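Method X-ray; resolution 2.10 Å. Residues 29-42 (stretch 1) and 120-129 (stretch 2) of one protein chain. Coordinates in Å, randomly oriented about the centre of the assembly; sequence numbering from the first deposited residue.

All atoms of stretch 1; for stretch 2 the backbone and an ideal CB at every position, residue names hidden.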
# COMPACT_ATOMS: atom_id res chain seq x y z
N PRO A 29 18.17 -1.71 -1.41
CA PRO A 29 17.64 -2.19 -2.67
C PRO A 29 16.12 -1.92 -2.87
O PRO A 29 15.39 -1.66 -1.91
CB PRO A 29 17.89 -3.69 -2.62
CG PRO A 29 18.89 -3.90 -1.59
CD PRO A 29 18.68 -2.78 -0.57
N VAL A 30 15.68 -1.98 -4.11
CA VAL A 30 14.24 -2.02 -4.45
C VAL A 30 13.75 -3.49 -4.49
O VAL A 30 12.77 -3.85 -3.86
CB VAL A 30 13.90 -1.21 -5.70
CG1 VAL A 30 12.40 -1.08 -5.93
CG2 VAL A 30 14.45 0.23 -5.63
N VAL A 31 14.41 -4.31 -5.30
CA VAL A 31 14.12 -5.74 -5.40
C VAL A 31 15.24 -6.38 -4.53
O VAL A 31 16.44 -6.24 -4.79
CB VAL A 31 14.19 -6.24 -6.82
CG1 VAL A 31 14.13 -7.76 -6.90
CG2 VAL A 31 13.11 -5.58 -7.65
N HIS A 32 14.84 -7.09 -3.50
CA HIS A 32 15.78 -7.61 -2.51
C HIS A 32 16.21 -9.08 -2.74
O HIS A 32 16.74 -9.77 -1.82
CB HIS A 32 15.13 -7.49 -1.16
CG HIS A 32 15.02 -6.09 -0.62
ND1 HIS A 32 14.02 -5.20 -1.00
CD2 HIS A 32 15.77 -5.43 0.29
CE1 HIS A 32 14.15 -4.07 -0.31
NE2 HIS A 32 15.21 -4.19 0.48
N SER A 33 15.96 -9.59 -3.94
CA SER A 33 16.33 -11.00 -4.27
C SER A 33 17.02 -10.96 -5.60
O SER A 33 16.65 -10.14 -6.44
CB SER A 33 15.08 -11.92 -4.42
OG SER A 33 14.38 -12.12 -3.18
N GLU A 34 17.94 -11.92 -5.84
CA GLU A 34 18.38 -12.21 -7.23
C GLU A 34 17.18 -12.79 -7.96
O GLU A 34 16.43 -13.58 -7.40
CB GLU A 34 19.57 -13.22 -7.24
CG GLU A 34 20.74 -12.84 -6.36
CD GLU A 34 21.58 -11.80 -7.13
OE1 GLU A 34 21.28 -11.66 -8.32
OE2 GLU A 34 22.54 -11.21 -6.62
N TRP A 35 16.99 -12.44 -9.22
CA TRP A 35 15.96 -13.05 -10.00
C TRP A 35 16.42 -14.40 -10.52
O TRP A 35 17.50 -14.46 -11.05
CB TRP A 35 15.58 -12.20 -11.21
CG TRP A 35 14.38 -12.82 -11.95
CD1 TRP A 35 13.04 -12.71 -11.62
CD2 TRP A 35 14.44 -13.74 -13.07
NE1 TRP A 35 12.26 -13.44 -12.53
CE2 TRP A 35 13.09 -14.07 -13.43
CE3 TRP A 35 15.50 -14.25 -13.87
CZ2 TRP A 35 12.79 -14.92 -14.52
CZ3 TRP A 35 15.17 -15.16 -14.95
CH2 TRP A 35 13.84 -15.47 -15.26
N THR A 36 15.59 -15.43 -10.42
CA THR A 36 15.86 -16.76 -11.07
C THR A 36 14.58 -17.33 -11.65
O THR A 36 13.50 -16.76 -11.42
CB THR A 36 16.34 -17.78 -10.06
OG1 THR A 36 15.27 -18.05 -9.15
CG2 THR A 36 17.51 -17.18 -9.24
N ASN A 37 14.70 -18.40 -12.46
CA ASN A 37 13.55 -19.06 -13.10
C ASN A 37 12.49 -19.47 -12.07
O ASN A 37 11.36 -19.47 -12.38
CB ASN A 37 13.94 -20.30 -14.00
CG ASN A 37 14.23 -19.91 -15.45
OD1 ASN A 37 15.05 -20.52 -16.12
ND2 ASN A 37 13.62 -18.86 -15.91
N ASP A 38 12.91 -19.71 -10.85
CA ASP A 38 11.99 -20.02 -9.79
C ASP A 38 11.25 -18.79 -9.23
O ASP A 38 10.39 -18.94 -8.39
CB ASP A 38 12.75 -20.63 -8.61
CG ASP A 38 13.19 -22.09 -8.85
OD1 ASP A 38 12.90 -22.69 -9.90
OD2 ASP A 38 13.86 -22.63 -7.95
N ALA A 39 11.60 -17.57 -9.62
CA ALA A 39 10.86 -16.43 -9.08
C ALA A 39 9.38 -16.45 -9.51
O ALA A 39 9.07 -16.91 -10.59
CB ALA A 39 11.51 -15.14 -9.48
N PRO A 40 8.47 -15.88 -8.70
CA PRO A 40 7.06 -15.77 -9.00
C PRO A 40 6.69 -14.69 -10.00
O PRO A 40 5.55 -14.61 -10.38
CB PRO A 40 6.43 -15.54 -7.65
CG PRO A 40 7.49 -14.79 -6.88
CD PRO A 40 8.80 -15.34 -7.37
N ILE A 41 7.64 -13.89 -10.47
CA ILE A 41 7.37 -12.93 -11.53
C ILE A 41 8.49 -13.06 -12.57
O ILE A 41 9.51 -13.65 -12.29
CB ILE A 41 7.32 -11.50 -10.99
CG1 ILE A 41 8.57 -11.15 -10.20
CG2 ILE A 41 6.09 -11.28 -10.07
CD1 ILE A 41 8.55 -9.71 -9.66
N SER A 42 8.28 -12.48 -13.75
CA SER A 42 9.23 -12.64 -14.81
C SER A 42 10.41 -11.70 -14.57
O SER A 42 10.36 -10.83 -13.71
CB SER A 42 8.53 -12.26 -16.13
OG SER A 42 8.34 -10.86 -16.13
N UNK A 120 1.45 -13.24 -1.49
CA UNK A 120 2.53 -13.33 -0.50
C UNK A 120 3.89 -13.82 -1.05
O UNK A 120 4.92 -13.39 -0.50
CB UNK A 120 2.09 -14.27 0.62
N UNK A 121 3.92 -14.76 -2.01
CA UNK A 121 5.17 -15.19 -2.64
C UNK A 121 5.81 -14.09 -3.49
O UNK A 121 7.03 -14.04 -3.59
CB UNK A 121 4.91 -16.42 -3.51
N UNK A 122 5.01 -13.21 -4.01
CA UNK A 122 5.56 -12.05 -4.75
C UNK A 122 6.19 -11.10 -3.75
O UNK A 122 7.33 -10.61 -3.95
CB UNK A 122 4.48 -11.33 -5.56
N UNK A 123 5.51 -10.91 -2.61
CA UNK A 123 6.12 -10.14 -1.54
C UNK A 123 7.44 -10.73 -1.04
O UNK A 123 8.42 -9.99 -0.76
CB UNK A 123 5.14 -10.03 -0.37
N UNK A 124 7.42 -12.02 -0.76
CA UNK A 124 8.61 -12.68 -0.21
C UNK A 124 9.76 -12.57 -1.23
O UNK A 124 10.87 -12.43 -0.86
CB UNK A 124 8.32 -14.14 0.12
N UNK A 125 9.47 -12.71 -2.52
CA UNK A 125 10.53 -12.49 -3.56
C UNK A 125 11.06 -11.02 -3.52
O UNK A 125 12.28 -10.74 -3.41
CB UNK A 125 9.97 -12.80 -4.95
N UNK A 126 10.16 -10.08 -3.68
CA UNK A 126 10.54 -8.67 -3.82
C UNK A 126 11.26 -8.14 -2.57
O UNK A 126 12.19 -7.29 -2.69
CB UNK A 126 9.30 -7.82 -4.10
N UNK A 127 10.85 -8.66 -1.42
CA UNK A 127 11.45 -8.27 -0.13
C UNK A 127 12.62 -9.18 0.38
O UNK A 127 13.35 -8.84 1.33
CB UNK A 127 10.34 -8.26 0.93
N UNK A 128 12.88 -10.24 -0.35
CA UNK A 128 13.98 -11.18 -0.10
C UNK A 128 13.93 -11.74 1.28
O UNK A 128 14.90 -11.71 1.94
CB UNK A 128 15.33 -10.50 -0.32
N UNK A 129 12.77 -12.14 1.77
CA UNK A 129 12.63 -12.50 3.19
C UNK A 129 11.26 -13.11 3.40
O UNK A 129 10.40 -12.99 2.58
CB UNK A 129 12.83 -11.29 4.10

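Stretch 1 is an irregular segment that bends around one side of a helix, its second half reaching the earlier turns and its first half the helix end. Position 120 has helical backbone angles, and its ideal CB finds nothing of stretch 1 within 5.5 Å. Stretch 1 therefore sets no preference, and many helix-compatible residues would do; the residue is Ala 120.

At position 121 the CA-to-CB bond points toward stretch 1, and the ideal CB lies 4.5 Å from Pro 40 CB. The proline ring offers only carbon there, so an apolar side chain could pack on it, while a polar one could turn past it. The residue is Asp 121, with CB 4.4 Å from Pro 40 CB; its backbone O approaches Pro 40 CG at 3.4 Å.

Position 122 points sideways, its ideal CB 4.8 Å from both Pro 40 CG and Ile 41 CG2. This apolar corner favours a side chain such as valine, isoleucine or leucine. Val 122 fills it in the t rotamer, placing CG2 4.2 Å from Pro 40 CB and 4.0 Å from Ile 41 CG2.

Position 123 points away, and stretch 1 cannot discriminate among candidates; it is Ala 123. Position 124 points sideways with no neighbour near its CB, so a long polar chain is as acceptable as a small one. Arg 124 turns back along its own helix, where NH1 forms a salt bridge with Asp 121 OD1 at 2.9 Å.

Position 125 points toward stretch 1, its ideal CB 3.7 Å from Pro 40 CD. Beyond lies a pocket lined by Val 31, Ser 33, Trp 35, Ala 39 and Ile 41, deep enough for a large apolar group: phenylalanine, methionine or leucine. Phe 125 occupies it. Ala 39 CB sits over one ring face, 4.0 Å from the centroid, in a CH-pi contact, whereas Glu 34 O meets the ring edge, 3.5 Å from Phe 125 CE1. Ile 41 CD1 lies 3.9 Å from Phe 125 CE2. The backbone contributes too: Ser 33 OG donates a short hydrogen bond to Phe 125 O, 2.5 Å away.

Position 126 points away, yet a chain with reach could bend back to the methyl groups of Val 31 and Ile 41. Leu 126 does so, its CD2 4.1 Å from Val 31 CG2 and 3.9 Å from Ile 41 CD1. Its carbonyl O accepts from both His 32 N at 2.8 Å and His 32 ND1 at 3.3 Å, tying the histidine to the helix end.

Position 127 also points away, its ideal CB 5.2 Å from His 32 ND1; various side chains would fit. Leu 127 CD2 lies 4.4 Å from His 32 ND1.

At position 128 phi is positive, and an ideal CB would fall 2.2 Å from His 32 O, a clash. Both features call for glycine. Gly 128 completes a Schellman motif and brings its CA to 3.5 Å from His 32 O in a CA-H...O contact.

Position 129 points sideways without a neighbour, leaving the choice open; it is Asp 129.

Stretch 2 (120-129) ADVARFLLGD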
# COMPACT_ATOMS: atom_id res chain seq x y z
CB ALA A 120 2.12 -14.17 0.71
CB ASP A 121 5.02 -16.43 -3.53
CG ASP A 121 4.95 -17.72 -2.68
OD1 ASP A 121 5.21 -17.60 -1.51
OD2 ASP A 121 4.58 -18.77 -3.17
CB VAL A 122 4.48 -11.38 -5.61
CG1 VAL A 122 4.96 -10.12 -6.23
CG2 VAL A 122 3.99 -12.27 -6.77
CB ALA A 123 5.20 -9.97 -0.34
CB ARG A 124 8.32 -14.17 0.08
CG ARG A 124 7.38 -14.32 1.28
CD ARG A 124 6.69 -15.69 1.32
NE ARG A 124 7.72 -16.64 1.65
CZ ARG A 124 8.30 -17.47 0.80
NH1 ARG A 124 7.88 -17.59 -0.46
NH2 ARG A 124 9.30 -18.20 1.23
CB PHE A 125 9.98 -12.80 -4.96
CG PHE A 125 10.95 -12.44 -6.02
CD1 PHE A 125 12.07 -13.20 -6.18
CD2 PHE A 125 10.79 -11.29 -6.80
CE1 PHE A 125 13.06 -12.79 -7.11
CE2 PHE A 125 11.71 -10.93 -7.74
CZ PHE A 125 12.86 -11.68 -7.87
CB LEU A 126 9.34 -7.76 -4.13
CG LEU A 126 8.76 -8.00 -5.50
CD1 LEU A 126 7.51 -7.15 -5.67
CD2 LEU A 126 9.75 -7.63 -6.60
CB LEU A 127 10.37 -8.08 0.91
CG LEU A 127 9.26 -7.12 0.56
CD1 LEU A 127 8.20 -7.00 1.65
CD2 LEU A 127 9.89 -5.77 0.26
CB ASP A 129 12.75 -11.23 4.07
CG ASP A 129 13.18 -11.52 5.56
OD1 ASP A 129 13.31 -12.70 5.88
OD2 ASP A 129 13.35 -10.57 6.37
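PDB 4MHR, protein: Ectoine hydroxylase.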